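Local coordinates for protein putative glycosyl hydrolase (Bacteroides thetaiotaomicron VPI-5482, PDB 3K11) that is a putative glycosyl hydrolase of family 88 that probably cleaves glycosidic bonds, although its substrate remains unknown, at residues K33-I36 with D37-F40; V51-K54 with N55-K58. All blocks are in the same frame, centred on the assembly; numbering follows the deposited sequence.

Contact 1: K33-I36 with D37-F40; sequences KKDI and DRVF
Lys33 and Asp37 form an i to i+4 salt bridge on helix 29-45, and Asp35 and Arg38 add an i to i+3 bridge on another side of the helix, in a largely helical protein of the six-hairpin glycosidase clan. Lys33 sends CG anti to its own N (chi1 178°), and bends at chi2 and chi4 fold the amino group back to the carboxylate of Asp37. Lys33 NZ meets the syn side of Asp37 OD2 at 2.9 Å and makes a weak second bond to OD1. The pair is part of a wider charge cluster: Asp100 also binds Lys33 NZ, while Arg102 and Tyr103 of helix 101-128 reach Asp37 OD1. Asp35 and Arg38 lie side by side and point the same way, but their flat groups stand at 90° to each other. Asp35 OD1 sits at the guanidinium edge, 2.9 Å from Arg38 NH1, and accepts its N-H on the anti side, somewhat out of the carboxylate plane. The carbonyls of Ile365 and Asn366 take further N-H groups of Arg38 and help fix the rotation of its head. Beneath these bridges runs the helical ladder, with Phe40 N bonded to Ile36 O at 2.8 Å. On the outer side Lys34 NZ comes within 3.8 Å of Arg38 NH1; a water accepts from both, 2.6 Å from Lys34 NZ and 2.9 Å from Arg38 NH1.

Contact 2: V51-K54 with N55-K58; sequences VVDK and NTGK
Asp53 and Lys58 pair by backbone where strand 51-53 runs into the loop of a beta-hairpin whose strands, 51-53 and 59-60, belong to a small antiparallel sheet. The tight part is centred on Asp53. Its N binds Lys58 O at 2.9 Å with a nearly straight N-H (165°), while its O accepts from Gly57 N at 2.8 Å, where the turn closes. Gly57 has phi 79°, a value that suits glycine. With CG anti to the backbone N (chi1 180°), the Asp53 side chain reaches into the turn, and OD1 grips two successive amides: Asn55 N at 2.7 Å, which makes an Asx turn, and Thr56 N at 2.9 Å. Both approach on the anti side of OD1, yet from opposite faces of the carboxylate plane. Without the carboxylate, as with an alanine here, the amides of Asn55 and Thr56 are likely to lose their shared acceptor and the turn to flex. Thr56 OG1 lies 3.4 Å from Asp53 CB and receives Lys58 N in an ST turn. At the strand end Val52 CA makes a CA-H...O contact to Lys58 O, and Val51 turns to the aromatic residues Phe113 and Phe121 of helix 101-128. The turn's other side is exposed, and contact there is loose: Lys54 CG merely lies alongside Asn55, while the extended chain carries the Lys54 amino group out to be held by Asp68 O. A water joins the Asp53 and Asn55 side chains, donating to Asp53 OD2 at 2.6 Å and to Asn55 OD1 at 2.7 Å.

Contacts 1 and 2 follow each other along the chain, on helix 29-45 and on the hairpin opened by strand 51-53, with centres about 31 Å apart and nearest atoms about 19 Å apart. Contact 1 lies closer to the middle of the chain and is half buried, its helix packed between helices 101-128, 347-362 and 400-416; contact 2 is mostly exposed at the periphery. Their chemistry follows suit: paired charges tie side chain to side chain on the helix, whereas in the hairpin a carboxylate serves backbone amides. Helix 101-128 links them, receiving side chains near its start from 33-40 and further along from Val51.

Contact 1: K33-I36 with D37-F40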
loop_
_atom_site.group_PDB
_atom_site.type_symbol
_atom_site.label_atom_id
_atom_site.label_comp_id
_atom_site.label_asym_id
_atom_site.label_seq_id
_atom_site.Cartn_x
_atom_site.Cartn_y
_atom_site.Cartn_z
ATOM N N LYS A 33 -33.022 -10.994 -4.566
ATOM C CA LYS A 33 -33.845 -12.028 -3.927
ATOM C C LYS A 33 -33.648 -13.403 -4.580
ATOM O O LYS A 33 -33.632 -14.435 -3.894
ATOM C CB LYS A 33 -35.317 -11.599 -3.943
ATOM C CG LYS A 33 -36.322 -12.566 -3.353
ATOM C CD LYS A 33 -36.197 -12.750 -1.879
ATOM C CE LYS A 33 -37.502 -13.243 -1.260
ATOM N NZ LYS A 33 -37.876 -14.572 -1.773
ATOM N N LYS A 34 -33.518 -13.431 -5.903
ATOM C CA LYS A 34 -33.262 -14.681 -6.611
ATOM C C LYS A 34 -31.984 -15.357 -6.101
ATOM O O LYS A 34 -31.930 -16.579 -5.894
ATOM C CB LYS A 34 -33.143 -14.391 -8.109
ATOM C CG LYS A 34 -32.808 -15.603 -8.970
ATOM C CD LYS A 34 -32.661 -15.211 -10.459
ATOM C CE LYS A 34 -32.314 -16.442 -11.340
ATOM N NZ LYS A 34 -30.998 -17.078 -10.944
ATOM N N ASP A 35 -30.970 -14.543 -5.841
ATOM C CA ASP A 35 -29.695 -15.060 -5.385
ATOM C C ASP A 35 -29.726 -15.547 -3.944
ATOM O O ASP A 35 -29.260 -16.650 -3.647
ATOM C CB ASP A 35 -28.605 -14.029 -5.647
ATOM C CG ASP A 35 -28.246 -13.928 -7.143
ATOM O OD1 ASP A 35 -28.554 -14.844 -7.938
ATOM O OD2 ASP A 35 -27.656 -12.920 -7.551
ATOM N N ILE A 36 -30.316 -14.777 -3.041
ATOM C CA ILE A 36 -30.431 -15.281 -1.654
ATOM C C ILE A 36 -31.367 -16.484 -1.589
ATOM O O ILE A 36 -31.173 -17.352 -0.776
ATOM C CB ILE A 36 -30.725 -14.181 -0.580
ATOM C CG1 ILE A 36 -32.075 -13.478 -0.806
ATOM C CG2 ILE A 36 -29.570 -13.205 -0.515
ATOM C CD1 ILE A 36 -32.583 -12.614 0.391
ATOM N N ASP A 37 -32.372 -16.545 -2.452
ATOM C CA ASP A 37 -33.262 -17.730 -2.505
ATOM C C ASP A 37 -32.484 -18.985 -2.920
ATOM O O ASP A 37 -32.745 -20.069 -2.413
ATOM C CB ASP A 37 -34.405 -17.487 -3.477
ATOM C CG ASP A 37 -35.579 -16.699 -2.871
ATOM O OD1 ASP A 37 -35.684 -16.571 -1.637
ATOM O OD2 ASP A 37 -36.416 -16.236 -3.705
ATOM N N ARG A 38 -31.494 -18.835 -3.803
ATOM C CA ARG A 38 -30.641 -19.965 -4.217
ATOM C C ARG A 38 -29.782 -20.461 -3.055
ATOM O O ARG A 38 -29.656 -21.672 -2.826
ATOM C CB ARG A 38 -29.803 -19.608 -5.443
ATOM C CG ARG A 38 -29.078 -20.801 -6.026
ATOM C CD ARG A 38 -28.576 -20.561 -7.447
ATOM N NE ARG A 38 -27.450 -19.631 -7.508
ATOM C CZ ARG A 38 -27.553 -18.330 -7.771
ATOM N NH1 ARG A 38 -28.726 -17.739 -7.988
ATOM N NH2 ARG A 38 -26.455 -17.591 -7.791
ATOM N N VAL A 39 -29.219 -19.526 -2.295
ATOM C CA VAL A 39 -28.446 -19.887 -1.108
ATOM C C VAL A 39 -29.379 -20.536 -0.075
ATOM O O VAL A 39 -29.051 -21.569 0.515
ATOM C CB VAL A 39 -27.749 -18.659 -0.474
ATOM C CG1 VAL A 39 -27.105 -19.067 0.829
ATOM C CG2 VAL A 39 -26.723 -18.013 -1.461
ATOM N N PHE A 40 -30.545 -19.934 0.139
ATOM C CA PHE A 40 -31.486 -20.446 1.123
ATOM C C PHE A 40 -31.919 -21.875 0.781
ATOM O O PHE A 40 -31.969 -22.747 1.654
ATOM C CB PHE A 40 -32.712 -19.530 1.199
ATOM C CG PHE A 40 -33.764 -20.020 2.148
ATOM C CD1 PHE A 40 -33.496 -20.099 3.491
ATOM C CD2 PHE A 40 -35.006 -20.452 1.685
ATOM C CE1 PHE A 40 -34.430 -20.577 4.387
ATOM C CE2 PHE A 40 -35.945 -20.935 2.568
ATOM C CZ PHE A 40 -35.662 -20.977 3.935
HETATM O O HOH W 1 -31.288 -18.765 -8.987
#

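Contact 2: V51-K54 with N55-K58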
loop_
_atom_site.group_PDB
_atom_site.type_symbol
_atom_site.label_atom_id
_atom_site.label_comp_id
_atom_site.label_asym_id
_atom_site.label_seq_id
_atom_site.Cartn_x
_atom_site.Cartn_y
_atom_site.Cartn_z
ATOM N N VAL A 51 -33.089 -36.346 14.270
ATOM C CA VAL A 51 -32.218 -37.226 15.052
ATOM C C VAL A 51 -32.135 -38.556 14.316
ATOM O O VAL A 51 -33.150 -39.097 13.880
ATOM C CB VAL A 51 -32.735 -37.416 16.497
ATOM C CG1 VAL A 51 -31.883 -38.394 17.290
ATOM C CG2 VAL A 51 -32.786 -36.031 17.206
ATOM N N VAL A 52 -30.918 -39.087 14.174
ATOM C CA VAL A 52 -30.742 -40.381 13.528
ATOM C C VAL A 52 -29.783 -41.241 14.345
ATOM O O VAL A 52 -29.045 -40.746 15.186
ATOM C CB VAL A 52 -30.139 -40.234 12.109
ATOM C CG1 VAL A 52 -31.021 -39.340 11.214
ATOM C CG2 VAL A 52 -28.724 -39.658 12.191
ATOM N N ASP A 53 -29.816 -42.533 14.078
ATOM C CA ASP A 53 -28.837 -43.471 14.607
ATOM C C ASP A 53 -27.511 -43.206 13.900
ATOM O O ASP A 53 -27.443 -43.166 12.653
ATOM C CB ASP A 53 -29.289 -44.878 14.338
ATOM C CG ASP A 53 -28.303 -45.906 14.867
ATOM O OD1 ASP A 53 -27.205 -46.055 14.290
ATOM O OD2 ASP A 53 -28.653 -46.560 15.840
ATOM N N LYS A 54 -26.467 -42.994 14.690
ATOM C CA LYS A 54 -25.187 -42.611 14.149
ATOM C C LYS A 54 -24.530 -43.688 13.297
ATOM O O LYS A 54 -23.667 -43.367 12.490
ATOM C CB LYS A 54 -24.230 -42.181 15.260
ATOM C CG LYS A 54 -23.815 -43.281 16.164
ATOM C CD LYS A 54 -23.081 -42.715 17.368
ATOM C CE LYS A 54 -22.596 -43.823 18.299
ATOM N NZ LYS A 54 -22.111 -43.297 19.638
ATOM N N ASN A 55 -24.937 -44.929 13.473
ATOM C CA ASN A 55 -24.382 -46.025 12.709
ATOM C C ASN A 55 -25.133 -46.303 11.433
ATOM O O ASN A 55 -24.516 -46.554 10.391
ATOM C CB ASN A 55 -24.406 -47.266 13.582
ATOM C CG ASN A 55 -23.696 -47.040 14.893
ATOM O OD1 ASN A 55 -24.257 -47.236 15.986
ATOM N ND2 ASN A 55 -22.462 -46.625 14.788
ATOM N N THR A 56 -26.461 -46.275 11.492
ATOM C CA THR A 56 -27.224 -46.717 10.327
ATOM C C THR A 56 -27.832 -45.544 9.521
ATOM O O THR A 56 -28.309 -45.749 8.369
ATOM C CB THR A 56 -28.353 -47.565 10.731
ATOM O OG1 THR A 56 -29.231 -46.804 11.534
ATOM C CG2 THR A 56 -27.884 -48.817 11.531
ATOM N N GLY A 57 -27.938 -44.379 10.175
ATOM C CA GLY A 57 -28.631 -43.220 9.612
ATOM C C GLY A 57 -30.154 -43.334 9.732
ATOM O O GLY A 57 -30.856 -42.461 9.286
ATOM N N LYS A 58 -30.677 -44.383 10.344
ATOM C CA LYS A 58 -32.123 -44.527 10.510
ATOM C C LYS A 58 -32.680 -43.407 11.388
ATOM O O LYS A 58 -32.095 -43.077 12.416
ATOM C CB LYS A 58 -32.483 -45.882 11.119
ATOM C CG LYS A 58 -32.239 -47.033 10.142
ATOM C CD LYS A 58 -32.722 -48.348 10.685
ATOM C CE LYS A 58 -32.272 -49.504 9.806
ATOM N NZ LYS A 58 -32.672 -50.764 10.622
HETATM O O HOH W 2 -26.725 -48.269 16.449
#